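Local atomic coordinates of MgGH51 (Meripilus giganteus, PDB entry 6ZPV), a protein that probably cleaves terminal alpha-L-arabinofuranosyl residues from arabinose-containing polysaccharides, as a fungal glycoside hydrolase of family GH51. Residues A[102-115]-A[160-174]. Numbering follows the deposited sequence. Where two conformers were deposited one is given.
With NAG (2-acetamido-2-deoxy-beta-D-glucopyranose), chain E; NAG (2-acetamido-2-deoxy-beta-D-glucopyranose), chain B.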
ATOM      1  N   TRP A 102      -0.994  -4.839 -17.489  1.00 12.69           N
ATOM      2  CA  TRP A 102      -1.944  -4.089 -18.345  1.00 13.50           C
ATOM      3  C   TRP A 102      -1.265  -2.852 -18.987  1.00 13.22           C
ATOM      4  O   TRP A 102      -1.871  -1.797 -19.150  1.00 13.96           O
ATOM      5  CB  TRP A 102      -3.252  -3.750 -17.594  1.00 14.44           C
ATOM      6  CG  TRP A 102      -3.881  -5.002 -17.103  1.00 14.78           C
ATOM      7  CD1 TRP A 102      -4.695  -5.831 -17.771  1.00 15.93           C
ATOM      8  CD2 TRP A 102      -3.617  -5.638 -15.843  1.00 13.77           C
ATOM      9  NE1 TRP A 102      -4.983  -6.945 -17.021  1.00 16.62           N
ATOM     10  CE2 TRP A 102      -4.310  -6.847 -15.847  1.00 15.14           C
ATOM     11  CE3 TRP A 102      -2.894  -5.291 -14.688  1.00 14.16           C
ATOM     12  CZ2 TRP A 102      -4.190  -7.776 -14.808  1.00 16.22           C
ATOM     13  CZ3 TRP A 102      -2.786  -6.183 -13.658  1.00 15.59           C
ATOM     14  CH2 TRP A 102      -3.413  -7.430 -13.734  1.00 16.28           C
ATOM     15  N   GLY A 103      -0.007  -3.042 -19.425  1.00 13.10           N
ATOM     16  CA  GLY A 103       0.743  -2.000 -20.109  1.00 12.98           C
ATOM     17  C   GLY A 103       2.071  -1.728 -19.495  1.00 11.71           C
ATOM     18  O   GLY A 103       2.378  -2.205 -18.351  1.00 12.89           O
ATOM     19  N   ILE A 104       2.882  -0.913 -20.155  1.00 12.64           N
ATOM     20  CA  ILE A 104       4.186  -0.442 -19.691  1.00 13.24           C
ATOM     21  C   ILE A 104       4.329   0.975 -20.169  1.00 12.82           C
ATOM     22  O   ILE A 104       4.258   1.202 -21.376  1.00 13.82           O
ATOM     23  CB  ILE A 104       5.366  -1.323 -20.135  1.00 13.32           C
ATOM     24  CG1 ILE A 104       5.185  -2.792 -19.776  1.00 13.43           C
ATOM     25  CG2 ILE A 104       6.665  -0.718 -19.643  1.00 13.66           C
ATOM     26  CD1 ILE A 104       6.306  -3.720 -20.249  1.00 14.44           C
ATOM     27  N   LYS A 105       4.596   1.889 -19.275  1.00 12.90           N
ATOM     28  CA  LYS A 105       4.892   3.273 -19.637  1.00 13.09           C
ATOM     29  C   LYS A 105       6.317   3.380 -20.158  1.00 12.57           C
ATOM     30  O   LYS A 105       7.262   2.994 -19.433  1.00 13.37           O
ATOM     31  CB  LYS A 105       4.687   4.211 -18.462  1.00 13.29           C
ATOM     32  CG  LYS A 105       5.096   5.631 -18.704  1.00 15.43           C
ATOM     33  CD  LYS A 105       4.695   6.540 -17.537  1.00 16.20           C
ATOM     34  CE  LYS A 105       5.361   7.875 -17.530  1.00 18.80           C
ATOM     35  NZ  LYS A 105       4.818   8.693 -16.410  1.00 20.89           N
ATOM     36  N   VAL A 106       6.453   3.903 -21.368  1.00 13.25           N
ATOM     37  CA  VAL A 106       7.736   4.083 -22.069  1.00 13.82           C
ATOM     38  C   VAL A 106       8.014   5.566 -22.195  1.00 13.77           C
ATOM     39  O   VAL A 106       7.297   6.244 -22.960  1.00 14.89           O
ATOM     40  CB  VAL A 106       7.756   3.388 -23.438  1.00 13.98           C
ATOM     41  CG1 VAL A 106       9.090   3.570 -24.141  1.00 16.27           C
ATOM     42  CG2 VAL A 106       7.436   1.880 -23.244  1.00 15.71           C
ATOM     43  N   ASP A 107       8.958   6.061 -21.406  1.00 14.15           N
ATOM     44  CA  ASP A 107       9.269   7.511 -21.273  1.00 13.83           C
ATOM     45  C   ASP A 107      10.730   7.743 -21.647  1.00 15.37           C
ATOM     46  O   ASP A 107      11.629   7.108 -21.074  1.00 16.07           O
ATOM     47  CB  ASP A 107       8.953   7.933 -19.832  1.00 15.71           C
ATOM     48  CG  ASP A 107       9.067   9.433 -19.618  1.00 17.07           C
ATOM     49  OD1 ASP A 107      10.082  10.012 -19.949  1.00 18.93           O
ATOM     50  OD2 ASP A 107       8.091   9.974 -19.093  1.00 26.24           O
ATOM     51  N   SER A 108      10.956   8.643 -22.580  1.00 16.62           N
ATOM     52  CA  SER A 108      12.290   8.996 -23.077  1.00 19.30           C
ATOM     53  C   SER A 108      13.218   9.585 -22.041  1.00 17.55           C
ATOM     54  O   SER A 108      14.446   9.611 -22.298  1.00 21.96           O
ATOM     55  CB  SER A 108      12.167  10.017 -24.283  1.00 21.74           C
ATOM     56  OG  SER A 108      11.670  11.271 -23.776  1.00 24.03           O
ATOM     57  N   THR A 109      12.700  10.091 -20.938  1.00 16.89           N
ATOM     58  CA  THR A 109      13.563  10.653 -19.901  1.00 17.09           C
ATOM     59  C   THR A 109      14.021   9.574 -18.916  1.00 15.81           C
ATOM     60  O   THR A 109      14.783   9.919 -17.994  1.00 19.32           O
ATOM     61  CB  THR A 109      12.850  11.798 -19.162  1.00 20.30           C
ATOM     62  OG1 THR A 109      11.836  11.305 -18.314  1.00 19.69           O
ATOM     63  CG2 THR A 109      12.314  12.865 -20.103  1.00 23.35           C
ATOM     64  N   TRP A 110      13.579   8.323 -19.079  1.00 14.45           N
ATOM     65  CA  TRP A 110      13.878   7.226 -18.145  1.00 13.96           C
ATOM     66  C   TRP A 110      14.897   6.253 -18.725  1.00 14.23           C
ATOM     67  O   TRP A 110      14.787   5.832 -19.892  1.00 14.85           O
ATOM     68  CB  TRP A 110      12.602   6.478 -17.776  1.00 13.61           C
ATOM     69  CG  TRP A 110      11.615   7.239 -16.966  1.00 14.13           C
ATOM     70  CD1 TRP A 110      11.703   8.517 -16.511  1.00 15.70           C
ATOM     71  CD2 TRP A 110      10.354   6.761 -16.518  1.00 14.50           C
ATOM     72  NE1 TRP A 110      10.600   8.875 -15.795  1.00 17.12           N
ATOM     73  CE2 TRP A 110       9.726   7.824 -15.807  1.00 17.08           C
ATOM     74  CE3 TRP A 110       9.680   5.568 -16.659  1.00 15.15           C
ATOM     75  CZ2 TRP A 110       8.460   7.694 -15.222  1.00 16.49           C
ATOM     76  CZ3 TRP A 110       8.433   5.431 -16.107  1.00 17.05           C
ATOM     77  CH2 TRP A 110       7.826   6.488 -15.415  1.00 18.47           C
ATOM     78  N   THR A 111      15.824   5.799 -17.883  1.00 14.46           N
ATOM     79  CA  THR A 111      16.682   4.638 -18.122  1.00 13.98           C
ATOM     80  C   THR A 111      16.025   3.457 -17.440  1.00 13.44           C
ATOM     81  O   THR A 111      15.698   3.555 -16.255  1.00 14.85           O
ATOM     82  CB  THR A 111      18.114   4.875 -17.640  1.00 16.98           C
ATOM     83  OG1 THR A 111      18.678   5.944 -18.379  1.00 20.45           O
ATOM     84  CG2 THR A 111      18.958   3.641 -17.804  1.00 19.69           C
ATOM     85  N   TYR A 112      15.890   2.363 -18.125  1.00 13.02           N
ATOM     86  CA  TYR A 112      15.325   1.102 -17.598  1.00 12.25           C
ATOM     87  C   TYR A 112      16.443   0.107 -17.434  1.00 12.69           C
ATOM     88  O   TYR A 112      17.424   0.107 -18.177  1.00 13.76           O
ATOM     89  CB  TYR A 112      14.257   0.535 -18.527  1.00 13.14           C
ATOM     90  CG  TYR A 112      13.081   1.431 -18.790  1.00 11.92           C
ATOM     91  CD1 TYR A 112      13.162   2.540 -19.604  1.00 12.88           C
ATOM     92  CD2 TYR A 112      11.835   1.164 -18.221  1.00 12.55           C
ATOM     93  CE1 TYR A 112      12.078   3.344 -19.875  1.00 12.77           C
ATOM     94  CE2 TYR A 112      10.730   1.991 -18.452  1.00 13.62           C
ATOM     95  CZ  TYR A 112      10.852   3.060 -19.308  1.00 13.36           C
ATOM     96  OH  TYR A 112       9.769   3.897 -19.572  1.00 14.15           O
ATOM     97  N   LYS A 113      16.287  -0.762 -16.446  1.00 13.06           N
ATOM     98  CA  LYS A 113      17.202  -1.893 -16.164  1.00 12.71           C
ATOM     99  C   LYS A 113      16.513  -3.199 -16.489  1.00 12.36           C
ATOM    100  O   LYS A 113      15.559  -3.562 -15.791  1.00 12.78           O
ATOM    101  CB  LYS A 113      17.737  -1.857 -14.766  1.00 14.17           C
ATOM    102  CG  LYS A 113      18.640  -0.666 -14.433  1.00 18.22           C
ATOM    103  CD  LYS A 113      19.072  -0.744 -12.970  1.00 25.52           C
ATOM    104  CE  LYS A 113      20.207   0.133 -12.528  1.00 39.01           C
ATOM    105  NZ  LYS A 113      20.655   1.018 -13.603  1.00 55.74           N
ATOM    106  N   ALA A 114      16.947  -3.897 -17.532  1.00 12.06           N
ATOM    107  CA  ALA A 114      16.411  -5.218 -17.906  1.00 12.18           C
ATOM    108  C   ALA A 114      17.384  -6.287 -17.440  1.00 12.36           C
ATOM    109  O   ALA A 114      18.624  -6.115 -17.563  1.00 12.79           O
ATOM    110  CB  ALA A 114      16.261  -5.317 -19.398  1.00 12.79           C
ATOM    111  N   SER A 115      16.879  -7.412 -17.000  1.00 12.40           N
ATOM    112  CA  SER A 115      17.747  -8.550 -16.701  1.00 12.32           C
ATOM    113  C   SER A 115      16.945  -9.848 -16.898  1.00 11.35           C
ATOM    114  O   SER A 115      15.701  -9.892 -16.872  1.00 12.49           O
ATOM    115  CB  SER A 115      18.333  -8.434 -15.340  1.00 13.42           C
ATOM    116  OG  SER A 115      17.340  -8.520 -14.318  1.00 13.74           O
ATOM    117  N   ASN A 160      22.319  -8.482 -18.060  1.00 13.30           N
ATOM    118  CA  ASN A 160      21.894  -7.171 -17.528  1.00 13.48           C
ATOM    119  C   ASN A 160      22.128  -6.122 -18.603  1.00 13.68           C
ATOM    120  O   ASN A 160      23.276  -5.906 -18.961  1.00 15.18           O
ATOM    121  CB  ASN A 160      22.707  -6.830 -16.262  1.00 14.29           C
ATOM    122  CG  ASN A 160      22.492  -7.756 -15.101  1.00 14.76           C
ATOM    123  OD1 ASN A 160      21.518  -7.591 -14.367  1.00 18.93           O
ATOM    124  ND2 ASN A 160      23.376  -8.742 -14.979  1.00 16.42           N
ATOM    125  N   LEU A 161      21.074  -5.519 -19.096  1.00 13.17           N
ATOM    126  CA  LEU A 161      21.169  -4.508 -20.140  1.00 13.67           C
ATOM    127  C   LEU A 161      20.242  -3.330 -19.833  1.00 12.92           C
ATOM    128  O   LEU A 161      19.067  -3.556 -19.471  1.00 14.07           O
ATOM    129  CB  LEU A 161      20.774  -5.086 -21.508  1.00 13.74           C
ATOM    130  CG  LEU A 161      21.713  -6.188 -22.026  1.00 15.31           C
ATOM    131  CD1 LEU A 161      21.070  -6.938 -23.154  1.00 16.37           C
ATOM    132  CD2 LEU A 161      23.061  -5.592 -22.460  1.00 17.33           C
ATOM    133  N   GLU A 162      20.748  -2.113 -19.943  1.00 13.07           N
ATOM    134  CA  GLU A 162      19.917  -0.907 -19.815  1.00 13.96           C
ATOM    135  C   GLU A 162      19.168  -0.668 -21.119  1.00 13.37           C
ATOM    136  O   GLU A 162      19.586  -1.047 -22.212  1.00 14.00           O
ATOM    137  CB  GLU A 162      20.756   0.289 -19.404  1.00 15.04           C
ATOM    138  CG  GLU A 162      21.293   0.202 -17.977  1.00 17.15           C
ATOM    139  CD  GLU A 162      22.129   1.382 -17.543  1.00 21.64           C
ATOM    140  OE1 GLU A 162      22.436   2.222 -18.390  1.00 25.20           O
ATOM    141  OE2 GLU A 162      22.374   1.474 -16.361  1.00 31.14           O
ATOM    142  N   LEU A 163      18.039   0.046 -21.005  1.00 12.68           N
ATOM    143  CA  LEU A 163      17.241   0.529 -22.144  1.00 13.21           C
ATOM    144  C   LEU A 163      17.039   2.042 -22.034  1.00 13.57           C
ATOM    145  O   LEU A 163      16.700   2.534 -20.981  1.00 14.22           O
ATOM    146  CB  LEU A 163      15.903  -0.183 -22.210  1.00 14.29           C
ATOM    147  CG  LEU A 163      16.000  -1.676 -22.477  1.00 14.36           C
ATOM    148  CD1 LEU A 163      14.615  -2.324 -22.340  1.00 15.05           C
ATOM    149  CD2 LEU A 163      16.563  -2.001 -23.836  1.00 15.30           C
ATOM    150  N   HIS A 164      17.110   2.670 -23.202  0.50 15.99           N
ATOM    151  CA  HIS A 164      16.934   4.115 -23.437  0.50 17.20           C
ATOM    152  C   HIS A 164      15.988   4.216 -24.612  0.50 16.62           C
ATOM    153  O   HIS A 164      16.377   3.956 -25.749  0.50 19.21           O
ATOM    154  CB  HIS A 164      18.276   4.775 -23.749  0.50 18.98           C
ATOM    155  CG  HIS A 164      19.279   4.525 -22.677  0.50 20.56           C
ATOM    156  ND1 HIS A 164      19.244   5.221 -21.483  0.50 22.94           N
ATOM    157  CD2 HIS A 164      20.281   3.618 -22.568  0.50 25.92           C
ATOM    158  CE1 HIS A 164      20.221   4.792 -20.705  0.50 24.59           C
ATOM    159  NE2 HIS A 164      20.859   3.795 -21.335  0.50 30.15           N
ATOM    160  N   PRO A 165      14.689   4.445 -24.385  0.50 14.46           N
ATOM    161  CA  PRO A 165      13.765   4.536 -25.503  0.50 16.38           C
ATOM    162  C   PRO A 165      14.111   5.664 -26.469  0.50 18.64           C
ATOM    163  O   PRO A 165      14.643   6.696 -26.065  0.50 19.84           O
ATOM    164  CB  PRO A 165      12.396   4.768 -24.855  0.50 15.90           C
ATOM    165  CG  PRO A 165      12.582   4.255 -23.449  0.50 15.86           C
ATOM    166  CD  PRO A 165      14.017   4.615 -23.096  0.50 14.72           C
ATOM    167  N   THR A 166      13.915   5.395 -27.760  0.50 19.99           N
ATOM    168  CA  THR A 166      14.117   6.429 -28.798  0.50 20.90           C
ATOM    169  C   THR A 166      13.009   7.494 -28.661  0.50 17.76           C
ATOM    170  O   THR A 166      13.283   8.636 -28.990  0.50 18.24           O
ATOM    171  CB  THR A 166      14.373   5.748 -30.149  0.50 25.25           C
ATOM    172  OG1 THR A 166      13.585   4.583 -30.271  0.50 28.43           O
ATOM    173  CG2 THR A 166      15.803   5.308 -30.385  0.50 34.97           C
ATOM    174  N   ALA A 167      11.827   7.217 -28.099  0.50 22.50           N
ATOM    175  CA  ALA A 167      10.755   8.243 -28.042  0.50 24.09           C
ATOM    176  C   ALA A 167       9.821   7.998 -26.863  0.50 21.82           C
ATOM    177  O   ALA A 167       9.586   6.763 -26.781  0.50 22.82           O
ATOM    178  CB  ALA A 167       9.988   8.108 -29.323  0.50 30.78           C
ATOM    179  N   SER A 168       9.210   8.987 -26.112  1.00 16.85           N
ATOM    180  CA  SER A 168       8.111   8.393 -25.316  1.00 16.29           C
ATOM    181  C   SER A 168       7.043   7.788 -26.227  1.00 16.69           C
ATOM    182  O   SER A 168       6.746   8.303 -27.321  1.00 19.30           O
ATOM    183  CB  SER A 168       7.552   9.450 -24.464  1.00 15.35           C
ATOM    184  OG  SER A 168       8.519   9.959 -23.586  1.00 16.08           O
ATOM    185  N   ALA A 169       6.391   6.714 -25.764  1.00 16.53           N
ATOM    186  CA  ALA A 169       5.223   6.161 -26.457  1.00 16.98           C
ATOM    187  C   ALA A 169       4.002   7.034 -26.259  1.00 17.28           C
ATOM    188  O   ALA A 169       3.904   7.781 -25.273  1.00 17.89           O
ATOM    189  CB  ALA A 169       4.932   4.776 -25.940  1.00 17.66           C
ATOM    190  N   PRO A 170       3.031   6.941 -27.193  1.00 18.74           N
ATOM    191  CA  PRO A 170       1.841   7.791 -27.074  1.00 20.33           C
ATOM    192  C   PRO A 170       0.871   7.324 -25.990  1.00 19.61           C
ATOM    193  O   PRO A 170      -0.061   8.085 -25.640  1.00 23.10           O
ATOM    194  CB  PRO A 170       1.177   7.686 -28.456  1.00 23.04           C
ATOM    195  CG  PRO A 170       1.687   6.324 -28.979  1.00 22.00           C
ATOM    196  CD  PRO A 170       3.112   6.201 -28.457  1.00 18.63           C
ATOM    197  N   ASP A 171       0.976   6.057 -25.568  1.00 17.64           N
ATOM    198  CA  ASP A 171       0.077   5.457 -24.569  1.00 16.82           C
ATOM    199  C   ASP A 171       0.856   4.348 -23.873  1.00 15.51           C
ATOM    200  O   ASP A 171       2.055   4.211 -24.115  1.00 14.99           O
ATOM    201  CB  ASP A 171      -1.258   5.059 -25.212  1.00 18.22           C
ATOM    202  CG  ASP A 171      -1.059   4.061 -26.326  1.00 18.21           C
ATOM    203  OD1 ASP A 171      -0.209   3.152 -26.164  1.00 17.09           O
ATOM    204  OD2 ASP A 171      -1.783   4.125 -27.319  1.00 25.91           O
ATOM    205  N   VAL A 172       0.202   3.585 -23.026  1.00 14.66           N
ATOM    206  CA  VAL A 172       0.870   2.494 -22.267  1.00 14.17           C
ATOM    207  C   VAL A 172       0.717   1.132 -22.945  1.00 14.61           C
ATOM    208  O   VAL A 172       1.150   0.139 -22.334  1.00 14.50           O
ATOM    209  CB  VAL A 172       0.428   2.438 -20.802  1.00 14.76           C
ATOM    210  CG1 VAL A 172       0.723   3.756 -20.097  1.00 17.20           C
ATOM    211  CG2 VAL A 172      -1.054   2.097 -20.633  1.00 16.06           C
ATOM    212  N   SER A 173       0.245   1.058 -24.195  1.00 15.79           N
ATOM    213  CA  SER A 173       0.029  -0.234 -24.872  0.50 16.54           C
ATOM    214  C   SER A 173       1.348  -0.693 -25.506  1.00 14.86           C
ATOM    215  O   SER A 173       1.455  -0.741 -26.733  1.00 17.15           O
ATOM    216  CB  SER A 173      -1.127  -0.116 -25.841  0.50 16.95           C
ATOM    217  OG  SER A 173      -2.368   0.108 -25.155  0.50 18.02           O
ATOM    218  N   ASN A 174       2.309  -0.998 -24.648  1.00 14.68           N
ATOM    219  CA  ASN A 174       3.675  -1.404 -25.000  1.00 14.26           C
ATOM    220  C   ASN A 174       4.040  -2.676 -24.209  1.00 13.01           C
ATOM    221  O   ASN A 174       3.453  -2.926 -23.155  1.00 14.13           O
ATOM    222  CB  ASN A 174       4.664  -0.297 -24.652  1.00 13.80           C
ATOM    223  CG  ASN A 174       4.170   1.048 -25.112  1.00 14.69           C
ATOM    224  OD1 ASN A 174       4.010   1.229 -26.341  1.00 15.62           O
ATOM    225  ND2 ASN A 174       3.886   1.971 -24.189  1.00 14.72           N
TER
HETATM  226  C1  NAG E   1      23.199  -1.634 -22.980  1.00 16.21           C
HETATM  227  C2  NAG E   1      23.392  -0.116 -23.048  1.00 18.86           C
HETATM  228  C3  NAG E   1      24.732   0.274 -22.385  1.00 21.17           C
HETATM  229  C4  NAG E   1      24.831  -0.345 -20.996  1.00 19.93           C
HETATM  230  C5  NAG E   1      24.593  -1.860 -21.064  1.00 18.75           C
HETATM  231  C6  NAG E   1      24.652  -2.543 -19.723  1.00 18.85           C
HETATM  232  C7  NAG E   1      22.221   0.892 -24.931  1.00 22.02           C
HETATM  233  C8  NAG E   1      22.306   1.179 -26.428  1.00 26.49           C
HETATM  234  N2  NAG E   1      23.356   0.364 -24.381  1.00 20.67           N
HETATM  235  O3  NAG E   1      24.769   1.680 -22.307  1.00 26.82           O
HETATM  236  O4  NAG E   1      26.172  -0.112 -20.464  1.00 22.86           O
HETATM  237  O5  NAG E   1      23.313  -2.066 -21.663  1.00 16.80           O
HETATM  238  O6  NAG E   1      23.667  -1.930 -18.909  1.00 18.57           O
HETATM  239  O7  NAG E   1      21.165   1.062 -24.296  1.00 20.19           O
HETATM  240  C1  NAG B   2      26.223   0.552 -19.235  1.00 30.00           C
HETATM  241  C2  NAG B   2      27.616   0.323 -18.635  1.00 33.39           C
HETATM  242  C3  NAG B   2      27.756   1.236 -17.420  1.00 42.25           C
HETATM  243  C4  NAG B   2      27.420   2.684 -17.812  1.00 43.13           C
HETATM  244  C5  NAG B   2      26.040   2.763 -18.442  1.00 42.10           C
HETATM  245  C6  NAG B   2      25.690   4.133 -18.951  1.00 43.70           C
HETATM  246  C7  NAG B   2      28.475  -1.974 -19.157  1.00 33.64           C
HETATM  247  C8  NAG B   2      28.593  -3.401 -18.656  1.00 42.20           C
HETATM  248  N2  NAG B   2      27.845  -1.102 -18.357  1.00 35.24           N
HETATM  249  O3  NAG B   2      29.074   1.185 -16.907  1.00 48.91           O
HETATM  250  O4  NAG B   2      27.405   3.562 -16.654  1.00 49.53           O
HETATM  251  O5  NAG B   2      26.031   1.913 -19.594  1.00 32.16           O
HETATM  252  O6  NAG B   2      26.792   4.456 -19.801  1.00 48.99           O
HETATM  253  O7  NAG B   2      28.920  -1.623 -20.254  1.00 41.59           O
HETATM  254  O   HOH W   1       4.049   5.049 -22.354  1.00 15.89           O
HETATM  255  O   HOH W   2       4.375   7.813 -22.431  0.70 27.69           O
HETATM  256  O   HOH W   3       9.912  12.014 -25.941  1.00 24.03           O
HETATM  257  O   HOH W   4      16.247   6.932 -21.958  1.00 30.84           O
HETATM  258  O   HOH W   5      22.857  -0.864 -14.953  1.00 32.96           O
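At the rim of a two-sheet beta sandwich, the antiparallel strands 112-115 and 160-163 pair up, and the loops beside them, 102-111 and 164-173, stay together past the end of the ladder. Tyr-112 and Leu-163 form a hydrogen-bonded pair, with Tyr-112 N 3.0 Å from Leu-163 O, and Ala-114 with Leu-161 forms the next. Strand 160-163 is the outermost of its sheet; on the other flank 112-115 is bonded to strand 189-198.

Pro-165 packs against Val-106 and Tyr-112: its CG lies 3.6 Å from Val-106 CG1 and 3.7 Å from Tyr-112 CE1, the proline and tyrosine side chains crossing at about a right angle. With CG beside its own backbone N (chi1 -59°), Tyr-112 points its ring at the 105-107 loop, where OH donates to Lys-105 O at 2.7 Å and accepts from Asp-107 N. A phenylalanine here would keep the ring against Pro-165 but would probably leave Lys-105 O and Asp-107 N without their shared mate, that loop less firmly tied. Further along the loops, Ser-168 OG takes a nearly straight bond (174°) from Ser-108 N, and Asn-174 ND2 donates to Ile-104 O at 2.9 Å, with that oxygen in its amide plane.

On the face that carries Lys-113 and Glu-162, Lys-113 NZ and Glu-162 OE2 make a weak salt bridge, 3.3 Å long, that water 5 also spans. Glu-162 N donates to both O5 and O6 of the chain E sugar, probably part of an N-glycan on neighbouring Asn-145, whose ND2 is hydrogen-bonded to Glu-162 O: an edge strand of an antiparallel beta sandwich, packed against its own probable N-glycan.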